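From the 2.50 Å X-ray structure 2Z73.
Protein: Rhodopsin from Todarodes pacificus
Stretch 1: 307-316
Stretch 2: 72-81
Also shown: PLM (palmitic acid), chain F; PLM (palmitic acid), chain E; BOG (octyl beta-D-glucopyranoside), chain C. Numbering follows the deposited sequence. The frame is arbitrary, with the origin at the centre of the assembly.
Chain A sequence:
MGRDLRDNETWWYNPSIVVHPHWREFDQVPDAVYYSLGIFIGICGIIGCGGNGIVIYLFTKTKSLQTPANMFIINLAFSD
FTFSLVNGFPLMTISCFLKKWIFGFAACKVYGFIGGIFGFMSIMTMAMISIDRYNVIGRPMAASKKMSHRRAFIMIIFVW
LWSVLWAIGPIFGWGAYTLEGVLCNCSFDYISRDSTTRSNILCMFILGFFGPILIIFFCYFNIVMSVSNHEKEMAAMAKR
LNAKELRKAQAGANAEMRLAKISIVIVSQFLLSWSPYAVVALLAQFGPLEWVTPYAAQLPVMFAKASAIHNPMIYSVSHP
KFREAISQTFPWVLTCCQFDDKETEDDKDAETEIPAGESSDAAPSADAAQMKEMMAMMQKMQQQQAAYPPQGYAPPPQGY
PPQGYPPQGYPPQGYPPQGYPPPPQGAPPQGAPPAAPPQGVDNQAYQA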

# COMPACT_ATOMS: atom_id res chain seq x y z
N SER A 307 -2.30 -7.25 2.45
CA SER A 307 -2.50 -6.01 1.69
C SER A 307 -1.33 -5.72 0.76
O SER A 307 -1.53 -5.32 -0.36
CB SER A 307 -2.71 -4.80 2.61
OG SER A 307 -2.87 -3.59 1.87
N ALA A 308 -0.12 -5.94 1.24
CA ALA A 308 1.06 -5.65 0.44
C ALA A 308 1.27 -6.53 -0.79
O ALA A 308 2.28 -6.40 -1.48
CB ALA A 308 2.31 -5.68 1.33
N ILE A 309 0.33 -7.42 -1.08
CA ILE A 309 0.48 -8.29 -2.24
C ILE A 309 -0.62 -8.05 -3.27
O ILE A 309 -0.80 -8.87 -4.18
CB ILE A 309 0.36 -9.77 -1.87
CG1 ILE A 309 -1.12 -10.09 -1.62
CG2 ILE A 309 1.24 -10.08 -0.67
CD1 ILE A 309 -1.47 -11.55 -1.66
N HIS A 310 -1.34 -6.95 -3.16
CA HIS A 310 -2.44 -6.73 -4.08
C HIS A 310 -2.23 -5.80 -5.26
O HIS A 310 -2.68 -6.10 -6.35
CB HIS A 310 -3.68 -6.30 -3.29
CG HIS A 310 -4.26 -7.39 -2.45
ND1 HIS A 310 -4.68 -7.20 -1.15
CD2 HIS A 310 -4.47 -8.70 -2.72
CE1 HIS A 310 -5.14 -8.34 -0.66
NE2 HIS A 310 -5.02 -9.26 -1.59
N ASN A 311 -1.56 -4.68 -5.05
CA ASN A 311 -1.36 -3.73 -6.14
C ASN A 311 -0.86 -4.37 -7.43
O ASN A 311 -1.42 -4.13 -8.49
CB ASN A 311 -0.41 -2.61 -5.70
CG ASN A 311 -0.89 -1.89 -4.46
OD1 ASN A 311 -2.02 -2.09 -4.03
ND2 ASN A 311 -0.04 -1.05 -3.89
N PRO A 312 0.21 -5.18 -7.36
CA PRO A 312 0.70 -5.80 -8.59
C PRO A 312 -0.40 -6.53 -9.37
O PRO A 312 -0.53 -6.37 -10.60
CB PRO A 312 1.79 -6.73 -8.09
CG PRO A 312 2.35 -5.95 -6.94
CD PRO A 312 1.09 -5.50 -6.23
N MET A 313 -1.21 -7.32 -8.68
CA MET A 313 -2.28 -8.03 -9.36
C MET A 313 -3.33 -7.03 -9.89
O MET A 313 -3.88 -7.22 -10.97
CB MET A 313 -2.93 -9.05 -8.41
CG MET A 313 -1.92 -10.00 -7.79
SD MET A 313 -2.62 -11.43 -6.93
CE MET A 313 -2.88 -10.75 -5.27
N ILE A 314 -3.58 -5.97 -9.13
CA ILE A 314 -4.54 -4.96 -9.57
C ILE A 314 -4.03 -4.35 -10.88
O ILE A 314 -4.78 -4.22 -11.86
CB ILE A 314 -4.72 -3.85 -8.50
CG1 ILE A 314 -5.30 -4.45 -7.21
CG2 ILE A 314 -5.67 -2.78 -9.00
CD1 ILE A 314 -5.38 -3.46 -6.06
N TYR A 315 -2.75 -3.97 -10.88
CA TYR A 315 -2.10 -3.38 -12.05
C TYR A 315 -2.21 -4.29 -13.26
O TYR A 315 -2.53 -3.84 -14.36
CB TYR A 315 -0.62 -3.15 -11.79
CG TYR A 315 -0.27 -2.19 -10.68
CD1 TYR A 315 0.83 -2.43 -9.84
CD2 TYR A 315 -0.96 -1.00 -10.50
CE1 TYR A 315 1.22 -1.52 -8.87
CE2 TYR A 315 -0.57 -0.07 -9.53
CZ TYR A 315 0.52 -0.34 -8.72
OH TYR A 315 0.91 0.56 -7.77
N SER A 316 -1.93 -5.57 -13.06
CA SER A 316 -1.93 -6.54 -14.15
C SER A 316 -3.26 -6.73 -14.88
O SER A 316 -3.29 -7.24 -16.00
CB SER A 316 -1.43 -7.90 -13.66
OG SER A 316 -2.39 -8.54 -12.85
C1 PLM F . -4.26 -11.37 -14.35
O2 PLM F . -3.76 -10.26 -14.31
C2 PLM F . -4.12 -12.31 -13.14
C3 PLM F . -2.67 -12.57 -12.72
C4 PLM F . -2.59 -13.78 -11.80
C5 PLM F . -2.21 -13.38 -10.41
C6 PLM F . -2.15 -14.60 -9.53
C7 PLM F . -3.24 -14.55 -8.49
C8 PLM F . -3.22 -15.77 -7.56
C9 PLM F . -3.76 -15.43 -6.18
CA PLM F . -4.82 -16.40 -5.74
CB PLM F . -5.67 -15.79 -4.65
CC PLM F . -6.37 -16.85 -3.82
CD PLM F . -7.22 -16.22 -2.74
CE PLM F . -8.65 -16.66 -2.87
CF PLM F . -9.57 -15.50 -3.23
CG PLM F . -11.03 -15.95 -3.36
C1 PLM E . 18.98 -1.42 -11.84
O2 PLM E . 19.61 -2.32 -12.37
C2 PLM E . 17.51 -1.64 -11.49
C3 PLM E . 17.20 -1.54 -9.99
C4 PLM E . 16.57 -2.83 -9.48
C5 PLM E . 16.01 -2.66 -8.10
C6 PLM E . 15.39 -3.96 -7.63
C7 PLM E . 15.31 -3.99 -6.12
C8 PLM E . 14.70 -5.31 -5.61
C9 PLM E . 14.20 -5.18 -4.17
CA PLM E . 15.24 -5.61 -3.15
CB PLM E . 15.01 -4.90 -1.83
CC PLM E . 15.75 -5.59 -0.70
CD PLM E . 15.52 -4.87 0.61
CE PLM E . 15.19 -5.86 1.70
CF PLM E . 16.22 -5.84 2.83
CG PLM E . 15.86 -6.85 3.91
C1 BOG C . 1.63 9.10 -17.51
O1 BOG C . 0.95 9.09 -16.33
C2 BOG C . 0.65 8.40 -18.40
O2 BOG C . 0.35 7.02 -17.97
C3 BOG C . 1.37 8.42 -19.68
O3 BOG C . 0.46 7.79 -20.51
C4 BOG C . 1.68 9.92 -20.09
O4 BOG C . 2.36 9.95 -21.31
C5 BOG C . 2.63 10.56 -19.18
O5 BOG C . 1.92 10.52 -17.94
C6 BOG C . 2.94 12.07 -19.58
O6 BOG C . 3.94 12.66 -18.59
C1' BOG C . 2.00 8.81 -15.44
C2' BOG C . 1.38 9.14 -14.18
C3' BOG C . 1.54 7.86 -13.42
C4' BOG C . 0.32 7.84 -12.69
C5' BOG C . 0.54 6.79 -11.66
C6' BOG C . -0.79 6.33 -11.44
C7' BOG C . -0.56 5.24 -10.47
C8' BOG C . -1.68 4.40 -10.74
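Stretch 2, residues 72-81: FIINLAFSDF

Residues 72-81 are helical throughout, as their phi/psi values (about -60/-45) and an unbroken i to i+4 ladder indicate, from L76 N to F72 O at 2.8 Å through F81 N to A77 O at 2.7 Å. The helix of stretch 1 includes N311 to Y315, and the segment before N311 departs from helical torsions at A308 (-67/4) and I309 (-117/15). The two helices run in broadly opposite directions, with 137° between their N-to-C vectors, and their axes come no closer than 11.7 Å. The contact is made by a few side chains and by the backbone of A308, and 321 Å² is buried, both sides summed.

The tightest backbone approach lies in the segment before N311. The CA atoms of A308 and D80 are 4.6 Å apart, A308 O is 3.2 Å from D80 CB, and A308 CB lies 3.8 Å from D80 CB. Both CA-to-CB bonds point toward the opposite stretch, and the small methyl of A308 accompanies this close approach. D80 has the largest covered area of any residue in the contact.

Polar proximity does not amount to direct bonding here. N311 ND2 stands 3.2 Å from D80 OD1, yet the angle is poor and the pair is not a hydrogen bond; the same ND2 is also 3.2 Å from L76 CD1. No direct hydrogen bond crosses between the stretches. A water supplies the link instead: it donates to I73 O at 2.8 Å and is hydrogen-bonded to Y315 OH at 2.8 Å.

Van der Waals contacts gather around Y315, which uses an m rotamer (chi1 -63°). Its OH lies 3.6 Å from L76 CD1, and an apolar contact places its CZ 4.3 Å from I73 CG2, which approaches the ring obliquely. The CA-to-CB bonds of Y315 and L76 point toward the partner stretch, whereas that of I73 points sideways.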

# COMPACT_ATOMS: atom_id res chain seq x y z
N PHE A 72 6.66 6.91 -7.86
CA PHE A 72 5.80 6.63 -6.71
C PHE A 72 5.40 5.17 -6.75
O PHE A 72 5.42 4.49 -5.73
CB PHE A 72 4.54 7.50 -6.71
CG PHE A 72 4.79 8.98 -6.62
CD1 PHE A 72 5.76 9.49 -5.78
CD2 PHE A 72 4.03 9.87 -7.39
CE1 PHE A 72 5.99 10.87 -5.70
CE2 PHE A 72 4.25 11.25 -7.31
CZ PHE A 72 5.23 11.75 -6.47
N ILE A 73 5.02 4.69 -7.94
CA ILE A 73 4.62 3.30 -8.12
C ILE A 73 5.75 2.37 -7.71
O ILE A 73 5.54 1.36 -7.03
CB ILE A 73 4.23 2.99 -9.60
CG1 ILE A 73 2.83 3.52 -9.90
CG2 ILE A 73 4.26 1.48 -9.85
CD1 ILE A 73 2.39 3.30 -11.35
N ILE A 74 6.96 2.71 -8.13
CA ILE A 74 8.11 1.91 -7.79
C ILE A 74 8.31 1.93 -6.28
O ILE A 74 8.48 0.88 -5.65
CB ILE A 74 9.38 2.43 -8.53
CG1 ILE A 74 9.24 2.13 -10.04
CG2 ILE A 74 10.64 1.75 -7.99
CD1 ILE A 74 10.29 2.76 -10.91
N ASN A 75 8.28 3.12 -5.71
CA ASN A 75 8.46 3.29 -4.27
C ASN A 75 7.44 2.43 -3.51
O ASN A 75 7.78 1.79 -2.50
CB ASN A 75 8.30 4.76 -3.88
CG ASN A 75 8.55 4.99 -2.40
OD1 ASN A 75 9.67 4.86 -1.92
ND2 ASN A 75 7.49 5.33 -1.67
N LEU A 76 6.20 2.41 -4.00
CA LEU A 76 5.13 1.63 -3.40
C LEU A 76 5.47 0.14 -3.47
O LEU A 76 5.30 -0.60 -2.50
CB LEU A 76 3.82 1.88 -4.15
CG LEU A 76 2.50 1.92 -3.39
CD1 LEU A 76 1.36 1.74 -4.39
CD2 LEU A 76 2.44 0.83 -2.33
N ALA A 77 5.96 -0.30 -4.63
CA ALA A 77 6.32 -1.69 -4.82
C ALA A 77 7.48 -2.11 -3.93
O ALA A 77 7.52 -3.24 -3.45
CB ALA A 77 6.65 -1.95 -6.28
N PHE A 78 8.44 -1.21 -3.72
CA PHE A 78 9.59 -1.53 -2.87
C PHE A 78 9.05 -1.71 -1.46
O PHE A 78 9.44 -2.63 -0.73
CB PHE A 78 10.61 -0.38 -2.87
CG PHE A 78 11.81 -0.65 -2.01
CD1 PHE A 78 13.01 -1.07 -2.57
CD2 PHE A 78 11.74 -0.52 -0.63
CE1 PHE A 78 14.11 -1.37 -1.78
CE2 PHE A 78 12.84 -0.82 0.18
CZ PHE A 78 14.02 -1.25 -0.39
N SER A 79 8.14 -0.82 -1.09
CA SER A 79 7.50 -0.84 0.20
C SER A 79 6.79 -2.17 0.41
O SER A 79 7.03 -2.87 1.39
CB SER A 79 6.48 0.30 0.28
OG SER A 79 5.84 0.35 1.53
N ASP A 80 5.93 -2.52 -0.53
CA ASP A 80 5.18 -3.77 -0.43
C ASP A 80 6.08 -4.99 -0.54
O ASP A 80 5.82 -6.04 0.06
CB ASP A 80 4.09 -3.79 -1.50
CG ASP A 80 3.06 -2.71 -1.28
OD1 ASP A 80 2.26 -2.43 -2.20
OD2 ASP A 80 3.05 -2.14 -0.17
N PHE A 81 7.16 -4.85 -1.31
CA PHE A 81 8.09 -5.95 -1.45
C PHE A 81 8.68 -6.30 -0.07
O PHE A 81 8.59 -7.43 0.38
CB PHE A 81 9.24 -5.58 -2.39
CG PHE A 81 10.27 -6.67 -2.50
CD1 PHE A 81 10.08 -7.73 -3.37
CD2 PHE A 81 11.40 -6.67 -1.69
CE1 PHE A 81 10.99 -8.78 -3.42
CE2 PHE A 81 12.32 -7.71 -1.73
CZ PHE A 81 12.12 -8.77 -2.60
O HOH W 1 3.35 -0.38 -6.69